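Local structure of mannose recognizing lectin (Marasmius oreades, 4TKC) at residues Y3-S9 with G20-D26; I17-Y21 with F32-D36. The protein binds mannose, two molecules of which are held in separate pockets of the chain, as expected of a lectin of the bulb-type family. One frame throughout, in Å; residues are numbered along the deposited sequence.

Interaction 1 (Y3-S9 with G20-D26)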
loop_
_atom_site.group_PDB
_atom_site.type_symbol
_atom_site.label_atom_id
_atom_site.label_comp_id
_atom_site.label_asym_id
_atom_site.label_seq_id
_atom_site.Cartn_x
_atom_site.Cartn_y
_atom_site.Cartn_z
ATOM N N TYR A 3 14.673 -1.555 -2.814
ATOM C CA TYR A 3 13.255 -1.499 -2.609
ATOM C C TYR A 3 12.938 -1.328 -1.152
ATOM O O TYR A 3 13.594 -1.841 -0.247
ATOM C CB TYR A 3 12.608 -2.814 -3.081
ATOM C CG TYR A 3 12.718 -3.026 -4.566
ATOM C CD1 TYR A 3 13.873 -3.570 -5.149
ATOM C CD2 TYR A 3 11.684 -2.658 -5.393
ATOM C CE1 TYR A 3 14.002 -3.623 -6.530
ATOM C CE2 TYR A 3 11.819 -2.668 -6.762
ATOM C CZ TYR A 3 12.940 -3.221 -7.329
ATOM O OH TYR A 3 13.073 -3.198 -8.691
ATOM N N VAL A 4 12.004 -0.410 -0.928
ATOM C CA VAL A 4 11.481 -0.215 0.409
ATOM C C VAL A 4 10.463 -1.326 0.777
ATOM O O VAL A 4 9.661 -1.736 -0.042
ATOM C CB VAL A 4 10.904 1.202 0.553
ATOM C CG1 VAL A 4 10.253 1.356 1.903
ATOM C CG2 VAL A 4 12.006 2.219 0.363
ATOM N N HIS A 5 10.468 -1.730 2.047
ATOM C CA HIS A 5 9.634 -2.816 2.540
ATOM C C HIS A 5 8.625 -2.343 3.596
ATOM O O HIS A 5 8.952 -2.304 4.779
ATOM C CB HIS A 5 10.542 -3.885 3.121
ATOM C CG HIS A 5 11.553 -4.379 2.144
ATOM N ND1 HIS A 5 12.887 -4.533 2.463
ATOM C CD2 HIS A 5 11.439 -4.670 0.827
ATOM C CE1 HIS A 5 13.536 -4.979 1.399
ATOM N NE2 HIS A 5 12.675 -5.107 0.405
ATOM N N PRO A 6 7.386 -1.994 3.151
ATOM C CA PRO A 6 6.429 -1.410 4.112
ATOM C C PRO A 6 5.661 -2.461 4.881
ATOM O O PRO A 6 4.870 -2.138 5.759
ATOM C CB PRO A 6 5.466 -0.631 3.227
ATOM C CG PRO A 6 6.043 -0.596 1.865
ATOM C CD PRO A 6 6.961 -1.783 1.765
ATOM N N TYR A 7 5.913 -3.737 4.536
ATOM C CA TYR A 7 5.044 -4.829 4.969
ATOM C C TYR A 7 5.789 -6.057 5.495
ATOM O O TYR A 7 5.138 -7.085 5.754
ATOM C CB TYR A 7 4.165 -5.279 3.788
ATOM C CG TYR A 7 3.081 -4.326 3.418
ATOM C CD1 TYR A 7 1.936 -4.312 4.164
ATOM C CD2 TYR A 7 3.100 -3.687 2.210
ATOM C CE1 TYR A 7 0.934 -3.412 3.853
ATOM C CE2 TYR A 7 2.091 -2.791 1.871
ATOM C CZ TYR A 7 0.971 -2.734 2.663
ATOM O OH TYR A 7 -0.071 -1.864 2.276
ATOM N N GLY A 8 7.110 -5.978 5.640
ATOM C CA GLY A 8 7.896 -7.212 5.883
ATOM C C GLY A 8 7.634 -8.234 4.766
ATOM O O GLY A 8 7.691 -7.929 3.584
ATOM N N SER A 9 7.228 -9.431 5.189
ATOM C CA SER A 9 6.990 -10.522 4.238
ATOM C C SER A 9 5.603 -10.632 3.624
ATOM O O SER A 9 5.371 -11.347 2.648
ATOM C CB SER A 9 7.229 -11.876 4.950
ATOM O OG SER A 9 6.229 -12.094 5.957
ATOM N N GLY A 20 8.990 0.466 -6.790
ATOM C CA GLY A 20 10.047 0.753 -5.837
ATOM C C GLY A 20 9.856 0.134 -4.446
ATOM O O GLY A 20 10.643 0.414 -3.540
ATOM N N TYR A 21 8.752 -0.602 -4.266
ATOM C CA TYR A 21 8.444 -1.256 -3.009
ATOM C C TYR A 21 8.438 -2.772 -3.245
ATOM O O TYR A 21 8.239 -3.218 -4.378
ATOM C CB TYR A 21 7.117 -0.711 -2.393
ATOM C CG TYR A 21 7.158 0.793 -2.154
ATOM C CD1 TYR A 21 7.064 1.634 -3.242
ATOM C CD2 TYR A 21 7.633 1.314 -0.963
ATOM C CE1 TYR A 21 7.175 3.009 -3.078
ATOM C CE2 TYR A 21 7.712 2.703 -0.788
ATOM C CZ TYR A 21 7.579 3.508 -1.882
ATOM O OH TYR A 21 7.703 4.889 -1.764
ATOM N N ALA A 22 8.477 -3.502 -2.142
ATOM C CA ALA A 22 8.604 -4.986 -2.223
ATOM C C ALA A 22 8.206 -5.640 -0.921
ATOM O O ALA A 22 8.342 -5.019 0.154
ATOM C CB ALA A 22 10.022 -5.387 -2.608
ATOM N N LEU A 23 7.799 -6.920 -0.991
ATOM C CA LEU A 23 7.813 -7.786 0.184
ATOM C C LEU A 23 9.230 -8.378 0.267
ATOM O O LEU A 23 9.865 -8.580 -0.764
ATOM C CB LEU A 23 6.839 -8.976 0.058
ATOM C CG LEU A 23 5.395 -8.580 -0.264
ATOM C CD1 LEU A 23 4.443 -9.756 -0.402
ATOM C CD2 LEU A 23 4.912 -7.634 0.822
ATOM N N ILE A 24 9.654 -8.666 1.492
ATOM C CA ILE A 24 10.956 -9.296 1.743
ATOM C C ILE A 24 10.777 -10.431 2.744
ATOM O O ILE A 24 10.036 -10.346 3.700
ATOM C CB ILE A 24 11.985 -8.234 2.260
ATOM C CG1 ILE A 24 13.418 -8.776 2.349
ATOM C CG2 ILE A 24 11.531 -7.618 3.582
ATOM C CD1 ILE A 24 14.026 -9.064 1.001
ATOM N N SER A 25 11.375 -11.579 2.415
ATOM C CA SER A 25 11.401 -12.716 3.351
ATOM C C SER A 25 12.155 -12.339 4.626
ATOM O O SER A 25 13.059 -11.478 4.608
ATOM C CB SER A 25 12.014 -13.987 2.728
ATOM O OG SER A 25 13.378 -13.788 2.406
ATOM N N ASP A 26 11.825 -13.037 5.712
ATOM C CA ASP A 26 12.529 -12.853 6.970
ATOM C C ASP A 26 14.038 -13.012 6.798
ATOM O O ASP A 26 14.837 -12.318 7.418
ATOM C CB ASP A 26 11.995 -13.770 8.072
ATOM C CG ASP A 26 10.549 -13.498 8.423
ATOM O OD1 ASP A 26 10.067 -12.359 8.197
ATOM O OD2 ASP A 26 9.884 -14.473 8.848
HETATM O O HOH W 1 7.546 -5.142 2.770
HETATM O O HOH W 2 7.440 -12.113 8.223
#
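Gly8 O is held from two directions: it accepts the N-H of Ile24 (Gly8 O to Ile24 N 3.0 Å), a nearly straight bond at 171° whose donor stands well above the carbonyl plane, and it also takes a hydrogen from water 1. The same water gives its other hydrogen to Ala22 O (water 1 O to Ala22 O 2.7 Å) and accepts the N-H of Tyr7, bridging the two backbones where 3-9 bulges away around Pro6 and Tyr7 before returning at Gly8. Nearer the N-terminus two more direct backbone bonds join the segments. Val4 N donates to Gly20 O, lying in its carbonyl plane, and Val4 O accepts from Ala22 N at 3.0 Å through a more bent bond (137°).

His5 lies flat on Ile24, whose CB sits 3.6 Å from the ring centroid, almost on the normal, in a CH-pi contact. With CG anti to its carbonyl carbon (chi1 -56°), His5 also brings CD2 within 3.2 Å of Ala22 O, near the ring plane; its NE2 is hydrogen-bonded to Glu31 OE2, which helps fix the ring's rotation. Val4 and Tyr21 run side by side, Val4 CB 3.6 Å from Tyr21 CD2, and Pro6 CG meets the same CD2, its side chain crossing at about a right angle. Through the single bridge of Val4 with Tyr21 the N-terminal segment edges strand 21-24, an outermost strand of one of three four-stranded antiparallel sheets, the beta-prism II fold of bulb-type lectins.

Interaction 2 (I17-Y21 with F32-D36); sequences IGRGY and FRVTD
Val34 turns its branched side chain against the bend of 17-21, and the neighbouring side chains are set around it. Its CB lies 3.5 Å from Gly18 O, while CG2 touches both Ile17 O and Ile17 CG2, the latter at 3.9 Å, the two side chains running at a slant to each other. CG1, anti to the backbone N (chi1 177°), is directed at the backbone of Arg19. Ile17 extends its other branch toward Phe32, where CD1 approaches ring atom CD2 obliquely at 3.7 Å; Leu23 packs against both residues.

The backbone here forms a type II beta turn from Gly18 to Tyr21, closed by Tyr21 N to Gly18 O, with Gly20 in the position whose positive phi (91°) suits a residue without a side chain. This turn carries the chain from strand 15-18 of one antiparallel sheet into strand 21-24 of another. Gly20 N donates to Val34 O (2.9 Å), and Val34 N returns a longer but almost straight bond to Tyr21 O (3.2 Å, 176°).

Arg19 crosses Val34 at about a right angle and runs out, extended from CG to NE, over the backbone of Thr35 and Asp36. Its CG is 3.3 Å from Thr35 O, and one face of the guanidinium looks onto Asp36 O. Arg19 NE and NH1 are hydrogen-bonded to Ala58 O and Asn57 OD1, whereas Asp36 OD1 lies 3.7 Å from Arg19 CB and 6.2 Å from Arg19 NE, too far for a salt bridge.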
loop_
_atom_site.group_PDB
_atom_site.type_symbol
_atom_site.label_atom_id
_atom_site.label_comp_id
_atom_site.label_asym_id
_atom_site.label_seq_id
_atom_site.Cartn_x
_atom_site.Cartn_y
_atom_site.Cartn_z
ATOM N N ILE A 17 1.501 -2.836 -2.875
ATOM C CA ILE A 17 2.907 -2.580 -3.228
ATOM C C ILE A 17 3.016 -1.789 -4.521
ATOM O O ILE A 17 2.535 -2.248 -5.560
ATOM C CB ILE A 17 3.690 -3.872 -3.596
ATOM C CG1 ILE A 17 3.382 -5.031 -2.688
ATOM C CG2 ILE A 17 5.178 -3.586 -3.653
ATOM C CD1 ILE A 17 4.099 -6.292 -3.114
ATOM N N GLY A 18 3.572 -0.568 -4.468
ATOM C CA GLY A 18 3.803 0.152 -5.686
ATOM C C GLY A 18 5.235 0.093 -6.187
ATOM O O GLY A 18 6.032 -0.703 -5.660
ATOM N N ARG A 19 5.538 0.791 -7.272
ATOM C CA ARG A 19 6.873 0.783 -7.898
ATOM C C ARG A 19 7.931 1.273 -6.933
ATOM O O ARG A 19 7.734 2.334 -6.280
ATOM C CB ARG A 19 6.913 1.626 -9.159
ATOM C CG ARG A 19 5.964 1.153 -10.234
ATOM C CD ARG A 19 6.007 2.019 -11.478
ATOM N NE ARG A 19 5.206 1.436 -12.541
ATOM C CZ ARG A 19 5.023 1.987 -13.736
ATOM N NH1 ARG A 19 4.290 1.384 -14.656
ATOM N NH2 ARG A 19 5.640 3.114 -14.036
ATOM N N GLY A 20 8.990 0.466 -6.790
ATOM C CA GLY A 20 10.047 0.753 -5.837
ATOM C C GLY A 20 9.856 0.134 -4.446
ATOM O O GLY A 20 10.643 0.414 -3.540
ATOM N N TYR A 21 8.752 -0.602 -4.266
ATOM C CA TYR A 21 8.444 -1.256 -3.009
ATOM C C TYR A 21 8.438 -2.772 -3.245
ATOM O O TYR A 21 8.239 -3.218 -4.378
ATOM C CB TYR A 21 7.117 -0.711 -2.393
ATOM C CG TYR A 21 7.158 0.793 -2.154
ATOM C CD1 TYR A 21 7.064 1.634 -3.242
ATOM C CD2 TYR A 21 7.633 1.314 -0.963
ATOM C CE1 TYR A 21 7.175 3.009 -3.078
ATOM C CE2 TYR A 21 7.712 2.703 -0.788
ATOM C CZ TYR A 21 7.579 3.508 -1.882
ATOM O OH TYR A 21 7.703 4.889 -1.764
ATOM N N PHE A 32 9.845 -9.845 -3.414
ATOM C CA PHE A 32 8.754 -9.747 -4.362
ATOM C C PHE A 32 8.562 -8.253 -4.648
ATOM O O PHE A 32 8.045 -7.477 -3.821
ATOM C CB PHE A 32 7.484 -10.332 -3.784
ATOM C CG PHE A 32 6.307 -10.286 -4.718
ATOM C CD1 PHE A 32 6.366 -10.832 -5.993
ATOM C CD2 PHE A 32 5.165 -9.587 -4.369
ATOM C CE1 PHE A 32 5.275 -10.821 -6.834
ATOM C CE2 PHE A 32 4.077 -9.559 -5.218
ATOM C CZ PHE A 32 4.132 -10.181 -6.442
ATOM N N ARG A 33 8.983 -7.859 -5.843
ATOM C CA ARG A 33 9.154 -6.451 -6.205
ATOM C C ARG A 33 8.152 -6.002 -7.235
ATOM O O ARG A 33 7.849 -6.724 -8.191
ATOM C CB ARG A 33 10.516 -6.316 -6.917
ATOM C CG ARG A 33 11.722 -6.810 -6.179
ATOM C CD ARG A 33 12.938 -6.855 -7.097
ATOM N NE ARG A 33 14.086 -7.321 -6.329
ATOM C CZ ARG A 33 15.304 -7.532 -6.807
ATOM N NH1 ARG A 33 15.549 -7.412 -8.120
ATOM N NH2 ARG A 33 16.266 -7.912 -5.956
ATOM N N VAL A 34 7.755 -4.722 -7.141
ATOM C CA VAL A 34 7.164 -4.041 -8.286
ATOM C C VAL A 34 8.176 -2.973 -8.733
ATOM O O VAL A 34 8.637 -2.160 -7.910
ATOM C CB VAL A 34 5.807 -3.402 -7.929
ATOM C CG1 VAL A 34 5.224 -2.624 -9.114
ATOM C CG2 VAL A 34 4.816 -4.465 -7.481
ATOM N N THR A 35 8.643 -3.091 -9.983
ATOM C CA THR A 35 9.807 -2.319 -10.435
ATOM C C THR A 35 9.403 -1.016 -11.088
ATOM O O THR A 35 8.270 -0.873 -11.570
ATOM C CB THR A 35 10.739 -3.127 -11.374
ATOM O OG1 THR A 35 10.163 -3.212 -12.672
ATOM C CG2 THR A 35 11.002 -4.553 -10.814
ATOM N N ASP A 36 10.356 -0.089 -11.150
ATOM C CA ASP A 36 10.116 1.190 -11.845
ATOM C C ASP A 36 9.878 0.940 -13.338
ATOM O O ASP A 36 9.220 1.728 -13.993
ATOM C CB ASP A 36 11.288 2.158 -11.661
ATOM C CG ASP A 36 11.463 2.619 -10.206
ATOM O OD1 ASP A 36 10.449 2.772 -9.496
ATOM O OD2 ASP A 36 12.613 2.861 -9.786
#

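How the interactions relate
Interactions 1 and 2 share Gly20 and Tyr21, and their centres lie about 9 Å apart. Strand 21-24 is edged by 3-9 and pairs with 30-34 through Leu23 N to Phe32 O (2.9 Å, probably a hydrogen bond), so both contacts reach the same sheet. Tyr3 also spans them directly, its CE2 3.4 Å from Val34 O. At the subunit interface, the Tyr21 hydroxyl, shared by both contacts, is hydrogen-bonded to Ser59 O and Arg19 N of the second subunit, and the bond with Arg19 N is also made in return. Neither contact lines a sugar pocket: the Ser9 side chain is about 12 Å, and that of Phe32 about 14 Å, from bound alpha-D-mannopyranose.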